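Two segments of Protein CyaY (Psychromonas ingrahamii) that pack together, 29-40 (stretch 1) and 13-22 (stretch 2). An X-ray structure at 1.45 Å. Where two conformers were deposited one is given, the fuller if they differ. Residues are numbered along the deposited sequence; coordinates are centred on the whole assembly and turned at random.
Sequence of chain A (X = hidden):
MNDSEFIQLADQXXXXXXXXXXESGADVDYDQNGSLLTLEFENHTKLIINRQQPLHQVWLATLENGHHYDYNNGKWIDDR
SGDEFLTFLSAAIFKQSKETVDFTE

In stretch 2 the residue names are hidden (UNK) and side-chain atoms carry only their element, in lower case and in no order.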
# COMPACT_ATOMS: atom_id res chain seq x y z
N ASP A 29 -1.95 8.45 -9.77
CA ASP A 29 -2.70 7.50 -10.59
C ASP A 29 -2.60 6.12 -9.96
O ASP A 29 -1.55 5.77 -9.40
CB ASP A 29 -2.19 7.47 -12.03
CG ASP A 29 -2.68 8.66 -12.85
OD1 ASP A 29 -3.72 9.26 -12.48
OD2 ASP A 29 -2.03 8.99 -13.87
N TYR A 30 -3.69 5.37 -10.00
CA TYR A 30 -3.64 3.99 -9.54
C TYR A 30 -4.24 3.02 -10.55
O TYR A 30 -5.23 3.33 -11.22
CB TYR A 30 -4.32 3.82 -8.17
CG TYR A 30 -5.76 4.28 -8.09
CD1 TYR A 30 -6.80 3.44 -8.47
CD2 TYR A 30 -6.08 5.54 -7.60
CE1 TYR A 30 -8.11 3.85 -8.39
CE2 TYR A 30 -7.39 5.96 -7.52
CZ TYR A 30 -8.40 5.10 -7.91
OH TYR A 30 -9.70 5.53 -7.82
N ASP A 31 -3.61 1.86 -10.69
CA ASP A 31 -4.18 0.83 -11.54
C ASP A 31 -3.99 -0.54 -10.91
O ASP A 31 -2.88 -0.87 -10.44
CB ASP A 31 -3.53 0.86 -12.93
CG ASP A 31 -4.15 -0.16 -13.87
OD1 ASP A 31 -5.38 -0.13 -14.04
OD2 ASP A 31 -3.40 -1.00 -14.41
N GLN A 32 -5.05 -1.34 -10.87
CA GLN A 32 -4.92 -2.72 -10.44
C GLN A 32 -4.85 -3.66 -11.63
O GLN A 32 -5.67 -3.60 -12.55
CB GLN A 32 -6.04 -3.15 -9.48
CG GLN A 32 -5.79 -4.53 -8.87
CD GLN A 32 -6.76 -4.89 -7.75
OE1 GLN A 32 -7.60 -4.08 -7.37
NE2 GLN A 32 -6.63 -6.10 -7.22
N ASN A 33 -3.84 -4.52 -11.62
CA ASN A 33 -3.62 -5.51 -12.65
C ASN A 33 -3.37 -6.84 -11.95
O ASN A 33 -2.28 -7.09 -11.44
CB ASN A 33 -2.41 -5.09 -13.50
CG ASN A 33 -2.01 -6.14 -14.51
OD1 ASN A 33 -2.86 -6.87 -15.02
ND2 ASN A 33 -0.72 -6.22 -14.81
N GLY A 34 -4.39 -7.69 -11.91
CA GLY A 34 -4.32 -8.90 -11.11
C GLY A 34 -4.17 -8.55 -9.64
O GLY A 34 -5.00 -7.84 -9.07
N SER A 35 -3.10 -9.02 -9.02
CA SER A 35 -2.84 -8.77 -7.61
C SER A 35 -2.02 -7.50 -7.39
O SER A 35 -1.80 -7.10 -6.25
CB SER A 35 -2.09 -9.95 -7.00
OG SER A 35 -2.88 -11.12 -7.06
N LEU A 36 -1.54 -6.91 -8.49
CA LEU A 36 -0.69 -5.73 -8.43
C LEU A 36 -1.51 -4.44 -8.37
O LEU A 36 -2.46 -4.26 -9.13
CB LEU A 36 0.22 -5.67 -9.66
CG LEU A 36 1.34 -6.69 -9.82
CD1 LEU A 36 2.06 -6.51 -11.16
CD2 LEU A 36 2.33 -6.61 -8.67
N LEU A 37 -1.14 -3.55 -7.46
CA LEU A 37 -1.69 -2.20 -7.45
C LEU A 37 -0.52 -1.25 -7.63
O LEU A 37 0.36 -1.17 -6.78
CB LEU A 37 -2.43 -1.93 -6.14
CG LEU A 37 -2.96 -0.50 -5.90
CD1 LEU A 37 -4.00 -0.14 -6.95
CD2 LEU A 37 -3.53 -0.35 -4.50
N THR A 38 -0.50 -0.55 -8.77
CA THR A 38 0.59 0.36 -9.07
C THR A 38 0.15 1.80 -8.89
O THR A 38 -0.89 2.20 -9.40
CB THR A 38 1.08 0.15 -10.51
OG1 THR A 38 1.59 -1.19 -10.63
CG2 THR A 38 2.19 1.13 -10.85
N LEU A 39 0.95 2.56 -8.15
CA LEU A 39 0.69 3.98 -7.97
C LEU A 39 1.72 4.73 -8.79
O LEU A 39 2.92 4.45 -8.68
CB LEU A 39 0.81 4.35 -6.50
CG LEU A 39 -0.01 3.53 -5.51
CD1 LEU A 39 0.13 4.08 -4.11
CD2 LEU A 39 -1.46 3.49 -5.94
N GLU A 40 1.28 5.68 -9.60
CA GLU A 40 2.23 6.51 -10.33
C GLU A 40 2.05 7.99 -10.03
O GLU A 40 0.93 8.49 -9.92
CB GLU A 40 2.17 6.27 -11.84
CG GLU A 40 3.16 7.14 -12.63
CD GLU A 40 3.41 6.64 -14.04
OE1 GLU A 40 2.88 5.57 -14.40
OE2 GLU A 40 4.16 7.32 -14.78
N UNK A 13 -7.83 -3.15 2.08
CA UNK A 13 -6.64 -2.31 1.98
C UNK A 13 -6.55 -1.61 0.63
O UNK A 13 -6.31 -0.40 0.58
c UNK A 13 -2.90 -3.40 2.30
c UNK A 13 -3.97 -1.27 3.13
c UNK A 13 -5.39 -3.15 2.21
c UNK A 13 -4.06 -2.40 2.12
N UNK A 14 -6.72 -2.36 -0.45
CA UNK A 14 -6.59 -1.77 -1.77
C UNK A 14 -7.64 -0.70 -1.98
O UNK A 14 -7.34 0.38 -2.46
c UNK A 14 -6.72 -2.84 -2.86
c UNK A 14 -4.46 -3.74 -2.21
o UNK A 14 -1.98 -5.71 -4.02
c UNK A 14 -5.46 -3.61 -3.16
c UNK A 14 -4.12 -4.89 -4.70
c UNK A 14 -5.27 -4.18 -4.41
c UNK A 14 -3.31 -4.46 -2.49
c UNK A 14 -3.14 -5.01 -3.74
N UNK A 15 -8.88 -0.99 -1.60
CA UNK A 15 -9.91 0.03 -1.75
C UNK A 15 -9.69 1.24 -0.85
O UNK A 15 -10.00 2.36 -1.25
n UNK A 15 -13.74 -1.74 -3.89
c UNK A 15 -11.31 -0.56 -1.53
c UNK A 15 -11.71 -1.55 -2.60
o UNK A 15 -13.88 -1.89 -1.66
c UNK A 15 -13.21 -1.74 -2.68
N UNK A 16 -9.15 1.03 0.35
CA UNK A 16 -8.79 2.14 1.26
C UNK A 16 -7.73 3.02 0.60
O UNK A 16 -7.81 4.25 0.64
c UNK A 16 -7.62 1.95 4.97
c UNK A 16 -8.28 1.60 2.59
c UNK A 16 -7.97 2.65 3.65
n UNK A 16 -8.83 3.14 6.83
c UNK A 16 -7.53 2.93 6.14
N UNK A 17 -6.75 2.40 -0.03
CA UNK A 17 -5.70 3.17 -0.69
C UNK A 17 -6.31 4.01 -1.80
O UNK A 17 -6.04 5.21 -1.90
c UNK A 17 -3.81 1.64 -0.07
c UNK A 17 -2.93 0.47 -0.51
c UNK A 17 -4.59 2.26 -1.23
c UNK A 17 -3.66 3.05 -2.14
N UNK A 18 -7.18 3.40 -2.61
CA UNK A 18 -7.84 4.09 -3.72
C UNK A 18 -8.74 5.22 -3.25
O UNK A 18 -8.70 6.33 -3.79
o UNK A 18 -7.71 0.05 -6.37
c UNK A 18 -8.62 3.09 -4.56
c UNK A 18 -8.40 0.90 -5.78
o UNK A 18 -9.63 0.80 -5.61
c UNK A 18 -7.70 2.12 -5.25
N UNK A 19 -9.56 4.93 -2.25
CA UNK A 19 -10.46 5.94 -1.70
C UNK A 19 -9.69 7.11 -1.08
O UNK A 19 -10.09 8.26 -1.27
c UNK A 19 -11.40 5.30 -0.69
o UNK A 19 -12.53 8.27 1.01
c UNK A 19 -12.49 6.22 -0.20
o UNK A 19 -11.01 6.77 1.55
c UNK A 19 -11.99 7.15 0.87
N UNK A 20 -8.63 6.82 -0.33
CA UNK A 20 -7.86 7.88 0.34
C UNK A 20 -7.15 8.78 -0.65
O UNK A 20 -7.00 9.98 -0.39
n UNK A 20 -9.26 8.24 5.66
c UNK A 20 -8.08 7.86 3.48
c UNK A 20 -7.50 6.75 2.61
c UNK A 20 -6.86 7.31 1.34
c UNK A 20 -8.93 7.26 4.59
N UNK A 21 -6.69 8.21 -1.77
CA UNK A 21 -6.15 8.99 -2.88
C UNK A 21 -7.21 9.93 -3.45
O UNK A 21 -6.95 11.12 -3.63
c UNK A 21 -5.57 8.07 -3.98
c UNK A 21 -4.24 7.47 -3.54
c UNK A 21 -5.35 8.83 -5.27
c UNK A 21 -3.76 6.34 -4.41
N UNK A 22 -8.41 9.41 -3.73
CA UNK A 22 -9.49 10.22 -4.31
C UNK A 22 -9.88 11.33 -3.36
O UNK A 22 -10.19 12.45 -3.77
c UNK A 22 -10.71 9.34 -4.60
c UNK A 22 -10.52 8.30 -5.70
o UNK A 22 -10.59 10.10 -7.28
c UNK A 22 -10.31 8.90 -7.08
o UNK A 22 -9.88 8.16 -7.99
O HOH W 1 -8.85 -1.79 -7.68

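Stretch 1 is a β-hairpin, strands 29-33 and 36-40 joined by a type II' turn from Asn33 to Leu36. Stretch 2 is helical throughout and packs on one face of it.

Position 13 carries four carbons, forked at the second. None comes near stretch 1; its CA-to-CB bond points sideways. A fork at the second carbon identifies Leu13.

Position 14 has one carbon, then a ring of six carbons bearing one oxygen. That oxygen lies 2.6 Å from Ser35 O, and CB of Leu37 sits over one ring face. A phenol ring means tyrosine. Tyr14 OH donates a hydrogen bond to Ser35 O. Leu37 CB is 4.0 Å from the centroid of the Tyr14 ring, a CH-pi contact. Gln32 NE2 lies at the ring edge, 3.7 Å from Tyr14 CD2; this amide nitrogen donates a hydrogen bond to Gly34 O at 3.0 Å.

Position 15 has three carbons, the third carrying one oxygen and one nitrogen. It points away from the hairpin and touches nothing there. The terminal amide makes it Gln15.

Position 16 is four carbons in a row ending in nitrogen, out of reach of stretch 1. This is Lys16.

Position 17 has four carbons, forked at the first, with one arm two carbons long. It points toward the hairpin and meets Leu37 and Leu39. The β-branch and the longer arm give Ile17. Its CD1 lies 4.1 Å from Leu37 CD2.

Position 18 has three carbons, the third carrying two oxygens. Its middle carbon lies over one face of the Tyr30 ring. A carboxylate on this chain length is Glu18. Glu18 CG is 3.8 Å from the Tyr30 ring centroid, a CH-pi contact. Water 1 donates to Glu18 OE2 at 2.5 Å and to Gln32 OE1 at 2.6 Å, so it bridges two acceptors that make no direct hydrogen bond.

Position 19 has the same atom set, three carbons and two oxygens. It points away and makes no contact. It is Glu19.

Position 20 is again four carbons in a row ending in nitrogen, out of reach of the hairpin. It is Lys20, its NZ hydrogen-bonded elsewhere in the structure.

Position 21 has four carbons, forked at the first, one arm longer. It points toward the hairpin, near Tyr30 and Leu39. This is Ile21. Its CD1 lies 4.0 Å from Leu39 CD2 and 4.0 Å from Tyr30 CD2.

Position 22 has three carbons and two terminal oxygens. Its CA-to-CB bond points sideways, but one oxygen reaches the Tyr30 hydroxyl. It is Glu22. Tyr30 OH donates a hydrogen bond to Glu22 OE2 at 2.6 Å.

The contact rests on Ile17, Ile21 and the Tyr14 ring, packed against Leu37, Leu39 and Tyr30. Two tyrosine hydroxyls add polar ties: Tyr14 reaches from helix to hairpin, Tyr30 from hairpin to helix. Each also offers a ring face to an aliphatic carbon. The strand containing Tyr30 runs nearly antiparallel to the helix, at 157°.

Stretch 2, residues 13-22: LYQKIEEKIE
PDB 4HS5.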